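Local coordinates for hypothetical protein MM_2497 (Methanosarcina mazei, PDB 2I5E) that probably activates 2-phospholactate by condensing it with GTP, a guanylyl transfer step in the biosynthesis of coenzyme F420, at residues G124-R138 / S144-Q158. Numbering follows the deposited sequence.
Sequences GGTNALFIKNPSKYR and SSFLTHCSIATDSGQ
Thr-126 OG1 is gripped by two hydrogen bonds, to Ser-145 OG and to His-149 ND1, each 2.9 Å. The hydroxyl, beside the backbone N (chi1 -61°), reaches the imidazole near its ring plane. Leu-129 CD2 sits over the centre of one face, a CH-pi contact 3.8 Å from the His-149 ring centroid and 2° off its normal. The Lys-140 backbone N-H donates to NE2, so in a neutral imidazole ND1 probably carries the proton and donates to OG1. Further along, Ile-152 CG2 makes a CH-pi contact 4.1 Å from the Tyr-137 ring centroid, while Ile-152 CD1 lies 3.6 Å above the Arg-138 guanidinium plane, offset toward the rim. At the helix start, Phe-146 N donates to Gly-124 O (2.8 Å, N-H...O 163°). Past the Schellman turn at Gly-157, Asn-133 ND2 donates to Gln-158 OE1 (2.6 Å), which also accepts from a water held by Asn-133 N; Gln-158 NE2 donates to Ser-156 OG. A leucine in place of Gln-158 would probably leave Asn-133 ND2 and this water without their acceptor. Polar bonds at both ends and at His-149, with methyl-to-face packing between, fasten helix 145-154 of this GT-A-like fold to strand 126-131 and its flanking loops, probably holding the imidazole in one rotation.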
loop_
_atom_site.group_PDB
_atom_site.type_symbol
_atom_site.label_atom_id
_atom_site.label_comp_id
_atom_site.label_asym_id
_atom_site.label_seq_id
_atom_site.Cartn_x
_atom_site.Cartn_y
_atom_site.Cartn_z
ATOM N N GLY A 124 -6.662 0.857 8.108
ATOM C CA GLY A 124 -7.702 1.955 8.144
ATOM C C GLY A 124 -7.319 3.325 8.746
ATOM O O GLY A 124 -8.187 4.117 9.015
ATOM N N GLY A 125 -6.017 3.619 8.934
ATOM C CA GLY A 125 -5.576 4.971 9.359
ATOM C C GLY A 125 -5.701 5.979 8.220
ATOM O O GLY A 125 -6.112 5.582 7.144
ATOM N N THR A 126 -5.267 7.244 8.446
ATOM C CA THR A 126 -5.369 8.352 7.455
ATOM C C THR A 126 -4.000 8.952 7.472
ATOM O O THR A 126 -3.518 9.344 8.524
ATOM C CB THR A 126 -6.352 9.385 7.948
ATOM O OG1 THR A 126 -7.660 8.783 8.095
ATOM C CG2 THR A 126 -6.485 10.557 6.960
ATOM N N ASN A 127 -3.330 8.938 6.340
ATOM C CA ASN A 127 -1.936 9.391 6.281
ATOM C C ASN A 127 -1.815 10.851 5.830
ATOM O O ASN A 127 -0.871 11.528 6.207
ATOM C CB ASN A 127 -1.097 8.462 5.346
ATOM C CG ASN A 127 -0.598 7.198 6.093
ATOM O OD1 ASN A 127 -0.728 7.092 7.317
ATOM N ND2 ASN A 127 -0.032 6.278 5.371
ATOM N N ALA A 128 -2.801 11.343 5.055
ATOM C CA ALA A 128 -2.772 12.696 4.536
ATOM C C ALA A 128 -4.239 13.016 4.275
ATOM O O ALA A 128 -5.013 12.156 3.893
ATOM C CB ALA A 128 -1.928 12.725 3.164
ATOM N N LEU A 129 -4.610 14.266 4.556
ATOM C CA LEU A 129 -5.960 14.729 4.387
ATOM C C LEU A 129 -5.865 16.159 3.817
ATOM O O LEU A 129 -5.234 17.029 4.441
ATOM C CB LEU A 129 -6.644 14.743 5.751
ATOM C CG LEU A 129 -8.175 14.763 5.885
ATOM C CD1 LEU A 129 -8.885 13.746 4.912
ATOM C CD2 LEU A 129 -8.455 14.464 7.344
ATOM N N PHE A 130 -6.452 16.363 2.639
ATOM C CA PHE A 130 -6.618 17.658 2.003
ATOM C C PHE A 130 -8.106 18.056 2.029
ATOM O O PHE A 130 -8.954 17.396 1.444
ATOM C CB PHE A 130 -5.987 17.728 0.565
ATOM C CG PHE A 130 -6.015 19.131 -0.048
ATOM C CD1 PHE A 130 -5.244 20.175 0.474
ATOM C CD2 PHE A 130 -6.911 19.432 -1.098
ATOM C CE1 PHE A 130 -5.317 21.489 -0.049
ATOM C CE2 PHE A 130 -7.001 20.714 -1.651
ATOM C CZ PHE A 130 -6.204 21.732 -1.140
ATOM N N ILE A 131 -8.379 19.134 2.763
ATOM C CA ILE A 131 -9.670 19.647 3.005
ATOM C C ILE A 131 -9.783 21.067 2.393
ATOM O O ILE A 131 -9.185 21.974 2.910
ATOM C CB ILE A 131 -9.864 19.718 4.548
ATOM C CG1 ILE A 131 -9.609 18.296 5.196
ATOM C CG2 ILE A 131 -11.206 20.363 4.892
ATOM C CD1 ILE A 131 -8.738 18.374 6.504
ATOM N N LYS A 132 -10.550 21.241 1.314
ATOM C CA LYS A 132 -10.738 22.552 0.661
ATOM C C LYS A 132 -11.584 23.472 1.527
ATOM O O LYS A 132 -11.360 24.652 1.531
ATOM C CB LYS A 132 -11.465 22.382 -0.665
ATOM C CG LYS A 132 -10.598 21.864 -1.759
ATOM C CD LYS A 132 -11.294 21.804 -3.102
ATOM C CE LYS A 132 -10.430 20.941 -4.013
ATOM N NZ LYS A 132 -11.252 20.773 -5.216
ATOM N N ASN A 133 -12.553 22.956 2.265
ATOM C CA ASN A 133 -13.413 23.812 3.079
ATOM C C ASN A 133 -13.363 23.543 4.533
ATOM O O ASN A 133 -14.284 22.947 5.059
ATOM C CB ASN A 133 -14.851 23.711 2.580
ATOM C CG ASN A 133 -14.939 23.698 1.024
ATOM O OD1 ASN A 133 -14.529 24.676 0.304
ATOM N ND2 ASN A 133 -15.434 22.570 0.485
ATOM N N PRO A 134 -12.373 24.033 5.238
ATOM C CA PRO A 134 -12.168 23.631 6.623
ATOM C C PRO A 134 -13.342 23.896 7.545
ATOM O O PRO A 134 -13.474 23.316 8.588
ATOM C CB PRO A 134 -10.959 24.445 7.044
ATOM C CG PRO A 134 -10.569 25.276 5.831
ATOM C CD PRO A 134 -11.190 24.673 4.668
ATOM N N SER A 135 -14.212 24.783 7.117
ATOM C CA SER A 135 -15.285 25.332 7.969
ATOM C C SER A 135 -16.347 24.277 8.069
ATOM O O SER A 135 -17.092 24.277 9.031
ATOM C CB SER A 135 -15.874 26.662 7.371
ATOM O OG SER A 135 -16.120 26.594 5.953
ATOM N N LYS A 136 -16.345 23.357 7.084
ATOM C CA LYS A 136 -17.340 22.286 6.901
ATOM C C LYS A 136 -16.804 20.877 7.232
ATOM O O LYS A 136 -17.506 19.899 7.019
ATOM C CB LYS A 136 -17.838 22.281 5.442
ATOM C CG LYS A 136 -19.099 23.113 5.180
ATOM C CD LYS A 136 -19.741 22.621 3.922
ATOM C CE LYS A 136 -21.257 22.564 4.036
ATOM N NZ LYS A 136 -21.764 21.721 2.885
ATOM N N TYR A 137 -15.581 20.784 7.748
ATOM C CA TYR A 137 -14.915 19.511 8.023
ATOM C C TYR A 137 -14.455 19.378 9.435
ATOM O O TYR A 137 -14.020 20.358 10.030
ATOM C CB TYR A 137 -13.738 19.305 7.075
ATOM C CG TYR A 137 -13.467 17.796 6.914
ATOM C CD1 TYR A 137 -14.304 16.987 6.112
ATOM C CD2 TYR A 137 -12.402 17.182 7.607
ATOM C CE1 TYR A 137 -14.051 15.590 5.984
ATOM C CE2 TYR A 137 -12.141 15.800 7.473
ATOM C CZ TYR A 137 -12.968 15.023 6.693
ATOM O OH TYR A 137 -12.680 13.688 6.603
ATOM N N ARG A 138 -14.546 18.166 9.998
ATOM C CA ARG A 138 -14.063 17.863 11.341
ATOM C C ARG A 138 -13.157 16.594 11.247
ATOM O O ARG A 138 -13.467 15.705 10.521
ATOM C CB ARG A 138 -15.316 17.693 12.263
ATOM C CG ARG A 138 -15.102 16.895 13.571
ATOM C CD ARG A 138 -16.469 16.617 14.354
ATOM N NE ARG A 138 -17.270 15.527 13.750
ATOM C CZ ARG A 138 -16.994 14.221 13.882
ATOM N NH1 ARG A 138 -15.940 13.855 14.596
ATOM N NH2 ARG A 138 -17.768 13.275 13.322
ATOM N N SER A 144 -10.567 3.678 13.387
ATOM C CA SER A 144 -10.863 3.527 12.033
ATOM C C SER A 144 -11.013 4.848 11.255
ATOM O O SER A 144 -12.021 5.093 10.681
ATOM C CB SER A 144 -12.109 2.722 11.937
ATOM O OG SER A 144 -12.258 2.381 10.596
ATOM N N SER A 145 -9.942 5.635 11.126
ATOM C CA SER A 145 -10.104 7.062 10.774
ATOM C C SER A 145 -10.337 7.243 9.302
ATOM O O SER A 145 -10.921 8.220 8.903
ATOM C CB SER A 145 -8.894 7.887 11.221
ATOM O OG SER A 145 -7.636 7.404 10.693
ATOM N N PHE A 146 -9.807 6.336 8.485
ATOM C CA PHE A 146 -9.999 6.467 7.032
ATOM C C PHE A 146 -11.511 6.454 6.719
ATOM O O PHE A 146 -11.997 7.358 6.075
ATOM C CB PHE A 146 -9.240 5.360 6.246
ATOM C CG PHE A 146 -9.602 5.305 4.773
ATOM C CD1 PHE A 146 -9.091 6.262 3.888
ATOM C CD2 PHE A 146 -10.503 4.348 4.290
ATOM C CE1 PHE A 146 -9.453 6.272 2.570
ATOM C CE2 PHE A 146 -10.906 4.346 2.983
ATOM C CZ PHE A 146 -10.393 5.238 2.093
ATOM N N LEU A 147 -12.221 5.381 7.121
ATOM C CA LEU A 147 -13.694 5.245 6.915
ATOM C C LEU A 147 -14.425 6.425 7.578
ATOM O O LEU A 147 -15.258 7.017 6.973
ATOM C CB LEU A 147 -14.190 3.869 7.447
ATOM C CG LEU A 147 -13.803 2.585 6.618
ATOM C CD1 LEU A 147 -14.301 1.220 7.184
ATOM C CD2 LEU A 147 -14.274 2.698 5.165
ATOM N N THR A 148 -14.032 6.824 8.776
ATOM C CA THR A 148 -14.643 7.951 9.439
ATOM C C THR A 148 -14.565 9.287 8.689
ATOM O O THR A 148 -15.567 10.049 8.671
ATOM C CB THR A 148 -14.080 8.107 10.802
ATOM O OG1 THR A 148 -14.274 6.896 11.511
ATOM C CG2 THR A 148 -14.890 9.196 11.584
ATOM N N HIS A 149 -13.394 9.605 8.098
ATOM C CA HIS A 149 -13.187 10.824 7.283
ATOM C C HIS A 149 -13.906 10.859 5.945
ATOM O O HIS A 149 -14.314 11.955 5.403
ATOM C CB HIS A 149 -11.647 11.039 7.016
ATOM C CG HIS A 149 -10.873 11.403 8.244
ATOM N ND1 HIS A 149 -9.615 10.900 8.520
ATOM C CD2 HIS A 149 -11.139 12.301 9.229
ATOM C CE1 HIS A 149 -9.195 11.376 9.684
ATOM N NE2 HIS A 149 -10.078 12.255 10.123
ATOM N N CYS A 150 -14.060 9.686 5.342
ATOM C CA CYS A 150 -14.885 9.649 4.149
ATOM C C CYS A 150 -16.346 9.934 4.570
ATOM O O CYS A 150 -17.097 10.582 3.824
ATOM C CB CYS A 150 -14.847 8.264 3.513
ATOM S SG CYS A 150 -13.256 7.802 2.847
ATOM N N SER A 151 -16.767 9.405 5.700
ATOM C CA SER A 151 -18.196 9.530 6.058
ATOM C C SER A 151 -18.499 10.882 6.753
ATOM O O SER A 151 -19.623 11.405 6.637
ATOM C CB SER A 151 -18.712 8.304 6.845
ATOM O OG SER A 151 -18.815 8.579 8.221
ATOM N N ILE A 152 -17.497 11.441 7.444
ATOM C CA ILE A 152 -17.512 12.890 7.811
ATOM C C ILE A 152 -17.673 13.732 6.532
ATOM O O ILE A 152 -18.444 14.655 6.523
ATOM C CB ILE A 152 -16.321 13.389 8.740
ATOM C CG1 ILE A 152 -16.347 12.753 10.129
ATOM C CG2 ILE A 152 -16.364 14.958 8.963
ATOM C CD1 ILE A 152 -14.908 12.759 10.853
ATOM N N ALA A 153 -17.007 13.382 5.432
ATOM C CA ALA A 153 -17.138 14.158 4.246
ATOM C C ALA A 153 -18.548 14.047 3.658
ATOM O O ALA A 153 -19.096 15.027 3.139
ATOM C CB ALA A 153 -16.074 13.755 3.196
ATOM N N THR A 154 -19.155 12.863 3.711
ATOM C CA THR A 154 -20.346 12.714 2.895
ATOM C C THR A 154 -21.561 13.232 3.677
ATOM O O THR A 154 -22.358 13.934 3.068
ATOM C CB THR A 154 -20.587 11.280 2.307
ATOM O OG1 THR A 154 -21.025 10.384 3.331
ATOM C CG2 THR A 154 -19.353 10.698 1.627
ATOM N N ASP A 155 -21.698 12.840 4.959
ATOM C CA ASP A 155 -22.576 13.482 5.953
ATOM C C ASP A 155 -22.589 15.044 5.938
ATOM O O ASP A 155 -23.530 15.670 6.490
ATOM C CB ASP A 155 -22.241 13.028 7.367
ATOM C CG ASP A 155 -22.550 11.551 7.614
ATOM O OD1 ASP A 155 -22.950 10.815 6.672
ATOM O OD2 ASP A 155 -22.386 11.133 8.792
ATOM N N SER A 156 -21.560 15.635 5.317
ATOM C CA SER A 156 -21.395 17.064 5.217
ATOM C C SER A 156 -21.513 17.613 3.763
ATOM O O SER A 156 -21.264 18.800 3.510
ATOM C CB SER A 156 -20.067 17.500 5.871
ATOM O OG SER A 156 -19.093 17.909 4.908
ATOM N N GLY A 157 -21.911 16.785 2.806
ATOM C CA GLY A 157 -22.294 17.340 1.503
ATOM C C GLY A 157 -21.159 17.298 0.522
ATOM O O GLY A 157 -21.366 17.369 -0.706
ATOM N N GLN A 158 -19.977 17.074 1.072
ATOM C CA GLN A 158 -18.738 17.165 0.359
ATOM C C GLN A 158 -18.273 15.835 -0.263
ATOM O O GLN A 158 -18.389 14.765 0.344
ATOM C CB GLN A 158 -17.732 17.695 1.334
ATOM C CG GLN A 158 -18.147 19.132 1.810
ATOM C CD GLN A 158 -16.982 19.776 2.394
ATOM O OE1 GLN A 158 -16.118 20.337 1.671
ATOM N NE2 GLN A 158 -16.851 19.617 3.701
HETATM O O HOH W 1 -10.792 3.336 8.314
HETATM O O HOH W 2 -13.657 20.465 2.218
#